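Local coordinates for uncharacterized protein (Bacteroides eggerthii DSM 20697, PDB 4ECO), which is of unknown function but folds as a leucine-rich repeat solenoid and so probably binds other proteins, at residues D31-L42 with A93-L104; F453-I462 with F484-S492. All coordinates share one frame; numbering follows the deposited sequence.

Overall arrangement
The two contacts lie on opposite sides of the chain's centre. Their own centres are 61 Å apart and their nearest atoms about 47 Å apart, so they do not touch. Along the chain they come in series. Contact 1 packs helix 27-41 on the segment that holds the short strand 96-97, near the N-terminal end. Contact 2 joins two successive turns further along, where strand 461-463 runs parallel to strand 492-494. The contacts share no helix or strand. Contact 1 lays a helix against an early turn of the chain, while contact 2 is repeat-on-repeat stacking. Together they sample two ways in which this elongated leucine-rich repeat protein is held together.

Contact 1: D31-L42 with A93-L104; sequences DYLALKEIWDAL and ASGRVPDAIGQL
Ile38 and Pro98 meet in the tightly packed middle of the contact. Ile38 CG1 lies 3.9 Å from Pro98 CG, and the two side chains cross at about a right angle. With the Ile38 chain extended beyond CG1 (chi2 158°), CD1 reaches Ile101 CD1, 3.9 Å away. Ala41 CB packs on the same proline, 3.7 Å from Pro98 CG. Ala34 CB lies on Ala100 CB at 4.2 Å and also on Gln103 CB. Leu104 CD2 fits against Asp31 CB, and its CD1 faces Leu35 and Ile38. At the helix end, Leu42 CD2 reaches the backbone of Gly95 and Arg96. Here Ser94 N gives a nearly straight bond to Leu42 O (3.1 Å, 175°).

A polar clasp closes the other end. Gln103 NE2 donates to Asp31 OD1 at 3.0 Å, and the oxygen lies close to the amide plane. Gln103 NE2 also bonds Glu27 and its OE1 bonds Lys30, while Asp31 OD1 forms a salt bridge with Arg82. A leucine here in place of Gln103 would probably leave Asp31 without its amide donor, though still with Arg82, and Glu27 and Lys30 without this partner.

The more open side runs past Glu37, which touches Ala100 CB with its own CB alone, at 4.1 Å. This arrangement is consistent with an N-terminal helix packed on the first turns of a leucine-rich repeat solenoid.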
loop_
_atom_site.group_PDB
_atom_site.type_symbol
_atom_site.label_atom_id
_atom_site.label_comp_id
_atom_site.label_asym_id
_atom_site.label_seq_id
_atom_site.Cartn_x
_atom_site.Cartn_y
_atom_site.Cartn_z
ATOM N N ASP A 31 15.752 14.700 -35.511
ATOM C CA ASP A 31 14.944 14.109 -34.440
ATOM C C ASP A 31 13.639 13.575 -34.944
ATOM O O ASP A 31 13.151 12.563 -34.449
ATOM C CB ASP A 31 14.628 15.151 -33.343
ATOM C CG ASP A 31 15.705 15.426 -32.305
ATOM O OD1 ASP A 31 16.852 14.922 -32.476
ATOM O OD2 ASP A 31 15.416 16.170 -31.340
ATOM N N TYR A 32 13.024 14.324 -35.868
ATOM C CA TYR A 32 11.735 14.005 -36.466
ATOM C C TYR A 32 11.875 12.822 -37.433
ATOM O O TYR A 32 10.975 11.980 -37.510
ATOM C CB TYR A 32 11.163 15.233 -37.172
ATOM C CG TYR A 32 10.888 16.452 -36.305
ATOM C CD1 TYR A 32 10.842 16.356 -34.911
ATOM C CD2 TYR A 32 10.601 17.684 -36.879
ATOM C CE1 TYR A 32 10.624 17.480 -34.117
ATOM C CE2 TYR A 32 10.331 18.806 -36.096
ATOM C CZ TYR A 32 10.339 18.699 -34.718
ATOM O OH TYR A 32 10.040 19.817 -33.985
ATOM N N LEU A 33 13.018 12.716 -38.128
ATOM C CA LEU A 33 13.262 11.570 -38.999
ATOM C C LEU A 33 13.442 10.317 -38.136
ATOM O O LEU A 33 13.038 9.221 -38.558
ATOM C CB LEU A 33 14.469 11.804 -39.906
ATOM C CG LEU A 33 14.413 13.053 -40.775
ATOM C CD1 LEU A 33 15.745 13.316 -41.428
ATOM C CD2 LEU A 33 13.310 12.971 -41.816
ATOM N N ALA A 34 13.995 10.498 -36.899
ATOM C CA ALA A 34 14.143 9.446 -35.894
ATOM C C ALA A 34 12.759 9.037 -35.375
ATOM O O ALA A 34 12.453 7.837 -35.358
ATOM C CB ALA A 34 15.037 9.906 -34.754
ATOM N N LEU A 35 11.886 10.025 -35.037
ATOM C CA LEU A 35 10.513 9.755 -34.596
ATOM C C LEU A 35 9.757 8.905 -35.601
ATOM O O LEU A 35 9.155 7.904 -35.211
ATOM C CB LEU A 35 9.721 11.049 -34.356
ATOM C CG LEU A 35 9.999 11.812 -33.070
ATOM C CD1 LEU A 35 9.089 13.011 -32.974
ATOM C CD2 LEU A 35 9.829 10.930 -31.849
ATOM N N LYS A 36 9.814 9.281 -36.896
ATOM C CA LYS A 36 9.140 8.565 -37.980
ATOM C C LYS A 36 9.739 7.137 -38.143
ATOM O O LYS A 36 8.988 6.166 -38.312
ATOM C CB LYS A 36 9.232 9.383 -39.281
ATOM C CG LYS A 36 8.769 8.692 -40.561
ATOM C CD LYS A 36 7.291 8.367 -40.664
ATOM C CE LYS A 36 7.079 7.663 -41.984
ATOM N NZ LYS A 36 5.685 7.189 -42.142
ATOM N N GLU A 37 11.064 7.012 -38.016
ATOM C CA GLU A 37 11.721 5.719 -38.140
ATOM C C GLU A 37 11.312 4.795 -36.950
ATOM O O GLU A 37 11.070 3.601 -37.148
ATOM C CB GLU A 37 13.239 5.910 -38.233
ATOM C CG GLU A 37 13.938 4.744 -38.912
ATOM C CD GLU A 37 15.333 5.038 -39.428
ATOM O OE1 GLU A 37 15.525 6.100 -40.070
ATOM O OE2 GLU A 37 16.221 4.173 -39.236
ATOM N N ILE A 38 11.174 5.379 -35.742
ATOM C CA ILE A 38 10.730 4.678 -34.532
ATOM C C ILE A 38 9.279 4.192 -34.756
ATOM O O ILE A 38 8.990 3.020 -34.533
ATOM C CB ILE A 38 10.883 5.601 -33.285
ATOM C CG1 ILE A 38 12.363 5.643 -32.861
ATOM C CG2 ILE A 38 9.969 5.159 -32.109
ATOM C CD1 ILE A 38 12.762 6.855 -32.026
ATOM N N TRP A 39 8.398 5.090 -35.222
ATOM C CA TRP A 39 6.991 4.822 -35.542
ATOM C C TRP A 39 6.901 3.671 -36.561
ATOM O O TRP A 39 6.205 2.695 -36.298
ATOM C CB TRP A 39 6.339 6.113 -36.081
ATOM C CG TRP A 39 4.847 6.053 -36.232
ATOM C CD1 TRP A 39 3.913 6.163 -35.238
ATOM C CD2 TRP A 39 4.117 6.024 -37.464
ATOM N NE1 TRP A 39 2.642 6.144 -35.773
ATOM C CE2 TRP A 39 2.739 6.097 -37.141
ATOM C CE3 TRP A 39 4.490 5.996 -38.814
ATOM C CZ2 TRP A 39 1.744 6.098 -38.119
ATOM C CZ3 TRP A 39 3.494 5.939 -39.776
ATOM C CH2 TRP A 39 2.142 5.989 -39.422
ATOM N N ASP A 40 7.685 3.747 -37.666
ATOM C CA ASP A 40 7.749 2.715 -38.712
ATOM C C ASP A 40 8.164 1.344 -38.161
ATOM O O ASP A 40 7.503 0.346 -38.469
ATOM C CB ASP A 40 8.727 3.121 -39.827
ATOM C CG ASP A 40 8.266 4.255 -40.718
ATOM O OD1 ASP A 40 7.041 4.488 -40.797
ATOM O OD2 ASP A 40 9.132 4.888 -41.368
ATOM N N ALA A 41 9.237 1.299 -37.347
ATOM C CA ALA A 41 9.771 0.086 -36.739
ATOM C C ALA A 41 8.802 -0.556 -35.722
ATOM O O ALA A 41 8.833 -1.777 -35.519
ATOM C CB ALA A 41 11.079 0.407 -36.043
ATOM N N LEU A 42 7.967 0.264 -35.068
ATOM C CA LEU A 42 7.048 -0.192 -34.025
ATOM C C LEU A 42 5.602 -0.310 -34.546
ATOM O O LEU A 42 4.650 -0.244 -33.753
ATOM C CB LEU A 42 7.119 0.738 -32.802
ATOM C CG LEU A 42 8.467 0.731 -32.073
ATOM C CD1 LEU A 42 8.434 1.633 -30.892
ATOM C CD2 LEU A 42 8.864 -0.667 -31.638
ATOM N N ALA A 93 2.228 -0.445 -29.394
ATOM C CA ALA A 93 3.385 -0.543 -30.279
ATOM C C ALA A 93 3.852 -2.002 -30.407
ATOM O O ALA A 93 3.745 -2.772 -29.445
ATOM C CB ALA A 93 4.504 0.328 -29.744
ATOM N N SER A 94 4.307 -2.395 -31.612
ATOM C CA SER A 94 4.706 -3.760 -31.911
ATOM C C SER A 94 5.906 -3.752 -32.801
ATOM O O SER A 94 5.813 -3.298 -33.949
ATOM C CB SER A 94 3.555 -4.516 -32.580
ATOM O OG SER A 94 3.962 -5.774 -33.096
ATOM N N GLY A 95 7.018 -4.282 -32.289
ATOM C CA GLY A 95 8.258 -4.354 -33.046
ATOM C C GLY A 95 9.504 -4.179 -32.218
ATOM O O GLY A 95 9.520 -4.479 -31.020
ATOM N N ARG A 96 10.558 -3.680 -32.870
ATOM C CA ARG A 96 11.881 -3.490 -32.273
ATOM C C ARG A 96 12.233 -2.004 -32.236
ATOM O O ARG A 96 12.071 -1.334 -33.252
ATOM C CB ARG A 96 12.923 -4.291 -33.081
ATOM C CG ARG A 96 12.697 -5.818 -33.041
ATOM C CD ARG A 96 13.428 -6.578 -34.148
ATOM N NE ARG A 96 14.847 -6.217 -34.251
ATOM C CZ ARG A 96 15.841 -6.875 -33.663
ATOM N NH1 ARG A 96 15.592 -7.963 -32.943
ATOM N NH2 ARG A 96 17.095 -6.460 -33.802
ATOM N N VAL A 97 12.656 -1.471 -31.063
ATOM C CA VAL A 97 13.015 -0.048 -30.904
ATOM C C VAL A 97 14.338 0.142 -31.635
ATOM O O VAL A 97 15.318 -0.518 -31.287
ATOM C CB VAL A 97 13.033 0.404 -29.425
ATOM C CG1 VAL A 97 13.425 1.868 -29.304
ATOM C CG2 VAL A 97 11.669 0.167 -28.774
ATOM N N PRO A 98 14.332 0.921 -32.747
ATOM C CA PRO A 98 15.539 1.012 -33.587
ATOM C C PRO A 98 16.620 1.895 -32.992
ATOM O O PRO A 98 16.363 2.642 -32.057
ATOM C CB PRO A 98 15.005 1.595 -34.904
ATOM C CG PRO A 98 13.816 2.380 -34.537
ATOM C CD PRO A 98 13.227 1.755 -33.294
ATOM N N ASP A 99 17.829 1.830 -33.580
ATOM C CA ASP A 99 19.014 2.573 -33.162
ATOM C C ASP A 99 18.827 4.070 -33.356
ATOM O O ASP A 99 19.600 4.853 -32.801
ATOM C CB ASP A 99 20.253 2.078 -33.940
ATOM C CG ASP A 99 20.430 0.572 -33.883
ATOM O OD1 ASP A 99 20.434 0.010 -32.763
ATOM O OD2 ASP A 99 20.478 -0.049 -34.949
ATOM N N ALA A 100 17.784 4.462 -34.112
ATOM C CA ALA A 100 17.400 5.849 -34.397
ATOM C C ALA A 100 17.062 6.624 -33.094
ATOM O O ALA A 100 17.165 7.856 -33.066
ATOM C CB ALA A 100 16.202 5.875 -35.346
ATOM N N ILE A 101 16.715 5.892 -32.013
ATOM C CA ILE A 101 16.353 6.439 -30.710
ATOM C C ILE A 101 17.505 7.325 -30.169
ATOM O O ILE A 101 17.218 8.379 -29.591
ATOM C CB ILE A 101 15.936 5.303 -29.716
ATOM C CG1 ILE A 101 15.305 5.833 -28.417
ATOM C CG2 ILE A 101 17.020 4.273 -29.438
ATOM C CD1 ILE A 101 13.805 5.863 -28.438
ATOM N N GLY A 102 18.759 6.938 -30.456
ATOM C CA GLY A 102 19.982 7.630 -30.040
ATOM C C GLY A 102 20.164 9.048 -30.560
ATOM O O GLY A 102 20.995 9.792 -30.045
ATOM N N GLN A 103 19.369 9.441 -31.559
ATOM C CA GLN A 103 19.366 10.778 -32.153
ATOM C C GLN A 103 18.751 11.805 -31.187
ATOM O O GLN A 103 19.212 12.955 -31.124
ATOM C CB GLN A 103 18.589 10.752 -33.501
ATOM C CG GLN A 103 18.346 12.105 -34.178
ATOM C CD GLN A 103 19.561 12.993 -34.293
ATOM O OE1 GLN A 103 20.673 12.563 -34.644
ATOM N NE2 GLN A 103 19.357 14.259 -33.988
ATOM N N LEU A 104 17.716 11.380 -30.445
ATOM C CA LEU A 104 16.933 12.197 -29.524
ATOM C C LEU A 104 17.711 12.448 -28.254
ATOM O O LEU A 104 17.291 12.013 -27.185
ATOM C CB LEU A 104 15.597 11.479 -29.203
ATOM C CG LEU A 104 14.754 10.962 -30.362
ATOM C CD1 LEU A 104 13.460 10.410 -29.850
ATOM C CD2 LEU A 104 14.476 12.046 -31.363
HETATM O O HOH W 1 10.497 -3.573 -35.849
#

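Contact 2: F453-I462 with F484-S492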
loop_
_atom_site.group_PDB
_atom_site.type_symbol
_atom_site.label_atom_id
_atom_site.label_comp_id
_atom_site.label_asym_id
_atom_site.label_seq_id
_atom_site.Cartn_x
_atom_site.Cartn_y
_atom_site.Cartn_z
ATOM N N PHE A 453 0.889 -1.112 26.328
ATOM C CA PHE A 453 0.409 -0.063 27.209
ATOM C C PHE A 453 1.421 0.231 28.324
ATOM O O PHE A 453 1.658 1.414 28.603
ATOM C CB PHE A 453 -0.973 -0.465 27.779
ATOM C CG PHE A 453 -1.970 -0.673 26.656
ATOM C CD1 PHE A 453 -2.582 0.414 26.031
ATOM C CD2 PHE A 453 -2.209 -1.946 26.139
ATOM C CE1 PHE A 453 -3.444 0.226 24.945
ATOM C CE2 PHE A 453 -3.065 -2.128 25.045
ATOM C CZ PHE A 453 -3.672 -1.046 24.455
ATOM N N SER A 454 2.052 -0.800 28.929
ATOM C CA SER A 454 3.038 -0.560 29.991
ATOM C C SER A 454 4.258 0.222 29.457
ATOM O O SER A 454 4.823 1.011 30.194
ATOM C CB SER A 454 3.476 -1.855 30.679
ATOM O OG SER A 454 4.221 -2.725 29.850
ATOM N N THR A 455 4.596 0.087 28.174
ATOM C CA THR A 455 5.717 0.824 27.566
ATOM C C THR A 455 5.322 2.252 27.149
ATOM O O THR A 455 6.198 3.037 26.767
ATOM C CB THR A 455 6.259 0.072 26.368
ATOM O OG1 THR A 455 5.180 -0.178 25.470
ATOM C CG2 THR A 455 6.939 -1.218 26.774
ATOM N N GLY A 456 4.023 2.561 27.238
ATOM C CA GLY A 456 3.468 3.869 26.928
ATOM C C GLY A 456 3.339 4.164 25.452
ATOM O O GLY A 456 3.698 5.256 25.004
ATOM N N SER A 457 2.818 3.200 24.684
ATOM C CA SER A 457 2.591 3.397 23.253
ATOM C C SER A 457 1.440 4.394 23.108
ATOM O O SER A 457 0.480 4.315 23.887
ATOM C CB SER A 457 2.313 2.073 22.545
ATOM O OG SER A 457 3.391 1.170 22.743
ATOM N N PRO A 458 1.562 5.412 22.221
ATOM C CA PRO A 458 0.510 6.433 22.137
ATOM C C PRO A 458 -0.698 5.940 21.340
ATOM O O PRO A 458 -1.194 6.623 20.439
ATOM C CB PRO A 458 1.224 7.604 21.460
ATOM C CG PRO A 458 2.272 6.982 20.634
ATOM C CD PRO A 458 2.670 5.698 21.280
ATOM N N LEU A 459 -1.198 4.761 21.704
ATOM C CA LEU A 459 -2.315 4.111 21.023
ATOM C C LEU A 459 -3.669 4.759 21.322
ATOM O O LEU A 459 -4.108 4.795 22.468
ATOM C CB LEU A 459 -2.374 2.626 21.397
ATOM C CG LEU A 459 -1.246 1.778 20.877
ATOM C CD1 LEU A 459 -1.198 0.470 21.602
ATOM C CD2 LEU A 459 -1.332 1.598 19.375
ATOM N N SER A 460 -4.336 5.228 20.271
ATOM C CA SER A 460 -5.676 5.775 20.357
ATOM C C SER A 460 -6.715 4.697 19.920
ATOM O O SER A 460 -7.896 4.801 20.263
ATOM C CB SER A 460 -5.807 7.059 19.529
ATOM O OG SER A 460 -5.431 6.919 18.169
ATOM N N SER A 461 -6.271 3.661 19.185
ATOM C CA SER A 461 -7.135 2.571 18.724
ATOM C C SER A 461 -6.368 1.254 18.590
ATOM O O SER A 461 -5.198 1.242 18.177
ATOM C CB SER A 461 -7.786 2.913 17.393
ATOM O OG SER A 461 -6.823 3.036 16.367
ATOM N N ILE A 462 -7.043 0.146 18.938
ATOM C CA ILE A 462 -6.496 -1.197 18.862
ATOM C C ILE A 462 -7.532 -2.146 18.239
ATOM O O ILE A 462 -8.713 -2.113 18.578
ATOM C CB ILE A 462 -6.013 -1.688 20.245
ATOM C CG1 ILE A 462 -5.201 -2.998 20.141
ATOM C CG2 ILE A 462 -7.148 -1.771 21.295
ATOM C CD1 ILE A 462 -4.347 -3.334 21.347
ATOM N N PHE A 484 -0.968 3.791 33.211
ATOM C CA PHE A 484 0.198 4.049 32.366
ATOM C C PHE A 484 0.089 5.437 31.733
ATOM O O PHE A 484 -1.012 5.994 31.617
ATOM C CB PHE A 484 0.391 2.961 31.302
ATOM C CG PHE A 484 0.501 1.562 31.863
ATOM C CD1 PHE A 484 1.371 1.280 32.914
ATOM C CD2 PHE A 484 -0.257 0.525 31.335
ATOM C CE1 PHE A 484 1.466 -0.011 33.439
ATOM C CE2 PHE A 484 -0.151 -0.767 31.847
ATOM C CZ PHE A 484 0.705 -1.027 32.902
ATOM N N LYS A 485 1.247 5.990 31.352
ATOM C CA LYS A 485 1.420 7.320 30.779
ATOM C C LYS A 485 0.363 7.672 29.700
ATOM O O LYS A 485 -0.196 8.770 29.769
ATOM C CB LYS A 485 2.836 7.456 30.164
ATOM C CG LYS A 485 3.145 8.832 29.558
ATOM C CD LYS A 485 4.406 8.866 28.680
ATOM C CE LYS A 485 4.723 10.277 28.214
ATOM N NZ LYS A 485 4.470 10.494 26.756
ATOM N N ASN A 486 0.091 6.779 28.731
ATOM C CA ASN A 486 -0.753 7.155 27.606
ATOM C C ASN A 486 -2.061 6.363 27.417
ATOM O O ASN A 486 -2.724 6.594 26.405
ATOM C CB ASN A 486 0.071 6.998 26.319
ATOM C CG ASN A 486 1.074 8.097 26.104
ATOM O OD1 ASN A 486 0.809 9.277 26.352
ATOM N ND2 ASN A 486 2.226 7.746 25.569
ATOM N N THR A 487 -2.476 5.501 28.363
ATOM C CA THR A 487 -3.726 4.735 28.192
ATOM C C THR A 487 -4.971 5.656 28.083
ATOM O O THR A 487 -5.985 5.229 27.531
ATOM C CB THR A 487 -3.924 3.702 29.301
ATOM O OG1 THR A 487 -3.591 4.289 30.546
ATOM C CG2 THR A 487 -3.070 2.488 29.110
ATOM N N TYR A 488 -4.868 6.917 28.527
ATOM C CA TYR A 488 -5.951 7.900 28.462
ATOM C C TYR A 488 -6.283 8.231 27.000
ATOM O O TYR A 488 -7.395 8.678 26.723
ATOM C CB TYR A 488 -5.587 9.184 29.248
ATOM C CG TYR A 488 -4.543 10.066 28.582
ATOM C CD1 TYR A 488 -3.184 9.824 28.752
ATOM C CD2 TYR A 488 -4.918 11.147 27.791
ATOM C CE1 TYR A 488 -2.225 10.612 28.119
ATOM C CE2 TYR A 488 -3.968 11.947 27.155
ATOM C CZ TYR A 488 -2.623 11.677 27.325
ATOM O OH TYR A 488 -1.691 12.455 26.685
ATOM N N LEU A 489 -5.330 7.993 26.075
ATOM C CA LEU A 489 -5.480 8.199 24.627
ATOM C C LEU A 489 -6.358 7.160 23.930
ATOM O O LEU A 489 -6.848 7.443 22.844
ATOM C CB LEU A 489 -4.107 8.170 23.929
ATOM C CG LEU A 489 -3.102 9.263 24.283
ATOM C CD1 LEU A 489 -1.745 8.902 23.772
ATOM C CD2 LEU A 489 -3.517 10.604 23.700
ATOM N N LEU A 490 -6.513 5.953 24.502
ATOM C CA LEU A 490 -7.262 4.852 23.888
ATOM C C LEU A 490 -8.752 5.177 23.794
ATOM O O LEU A 490 -9.461 5.165 24.808
ATOM C CB LEU A 490 -7.039 3.541 24.676
ATOM C CG LEU A 490 -7.483 2.249 23.977
ATOM C CD1 LEU A 490 -6.620 1.969 22.738
ATOM C CD2 LEU A 490 -7.419 1.087 24.935
ATOM N N THR A 491 -9.221 5.441 22.570
ATOM C CA THR A 491 -10.617 5.803 22.312
ATOM C C THR A 491 -11.371 4.722 21.476
ATOM O O THR A 491 -12.597 4.786 21.406
ATOM C CB THR A 491 -10.697 7.181 21.627
ATOM O OG1 THR A 491 -9.992 7.138 20.381
ATOM C CG2 THR A 491 -10.144 8.309 22.520
ATOM N N SER A 492 -10.669 3.729 20.882
ATOM C CA SER A 492 -11.329 2.676 20.086
ATOM C C SER A 492 -10.763 1.299 20.414
ATOM O O SER A 492 -9.554 1.111 20.394
ATOM C CB SER A 492 -11.217 2.941 18.582
ATOM O OG SER A 492 -11.849 4.151 18.194
HETATM O O HOH W 2 0.343 3.757 28.051
HETATM O O HOH W 3 -3.354 4.269 24.790
#
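Phe484 lays one ring face on the backbone of Ser454, a CH-pi contact. Ser454 CA stands 3.5 Å from the ring centroid and only 3° off the ring normal. Ser454 CB continues along the ring to CZ.

The apolar contacts run from Phe453 to Ile462. CG of Phe453 is anti to its carbonyl carbon (chi1 -60°), which turns the ring towards Thr487 and Leu490. The ring meets Thr487 CG2 obliquely, 3.7 Å from Phe453 CD1. Further out, Phe453 CE1 approaches Leu490 CD2. The other branch of Leu490, CD1, packs against Ile462 CG2 at 4.0 Å. Leu489 CD1 rests on Pro458, the centre of an inverse gamma turn.

A side-chain hydrogen bond joins Asn486 to the Gly456 carbonyl. Asn486 ND2 donates to Gly456 O at 2.9 Å. The acceptor lies almost in the amide plane, but the donor stands above the carbonyl plane. Gly456, with its positive phi, forms a Schellman motif after the helical turn, and the amide holds the chain at this point.

The backbone bonds gather at the strands. Ser460 O takes two donors, Thr491 N at 2.7 Å and Ser492 N at 3.0 Å. Ile462 N then bonds Ser492 O, which completes the parallel pairing of Ser461 with Ser492.

A water adds to these bonds by bridging Phe453 O and Asn486 N.

The chemistry implies stacked solenoid turns: parallel backbone bonds and an asparagine amide tie successive repeats together, while leucine, isoleucine and phenylalanine side chains pack between them.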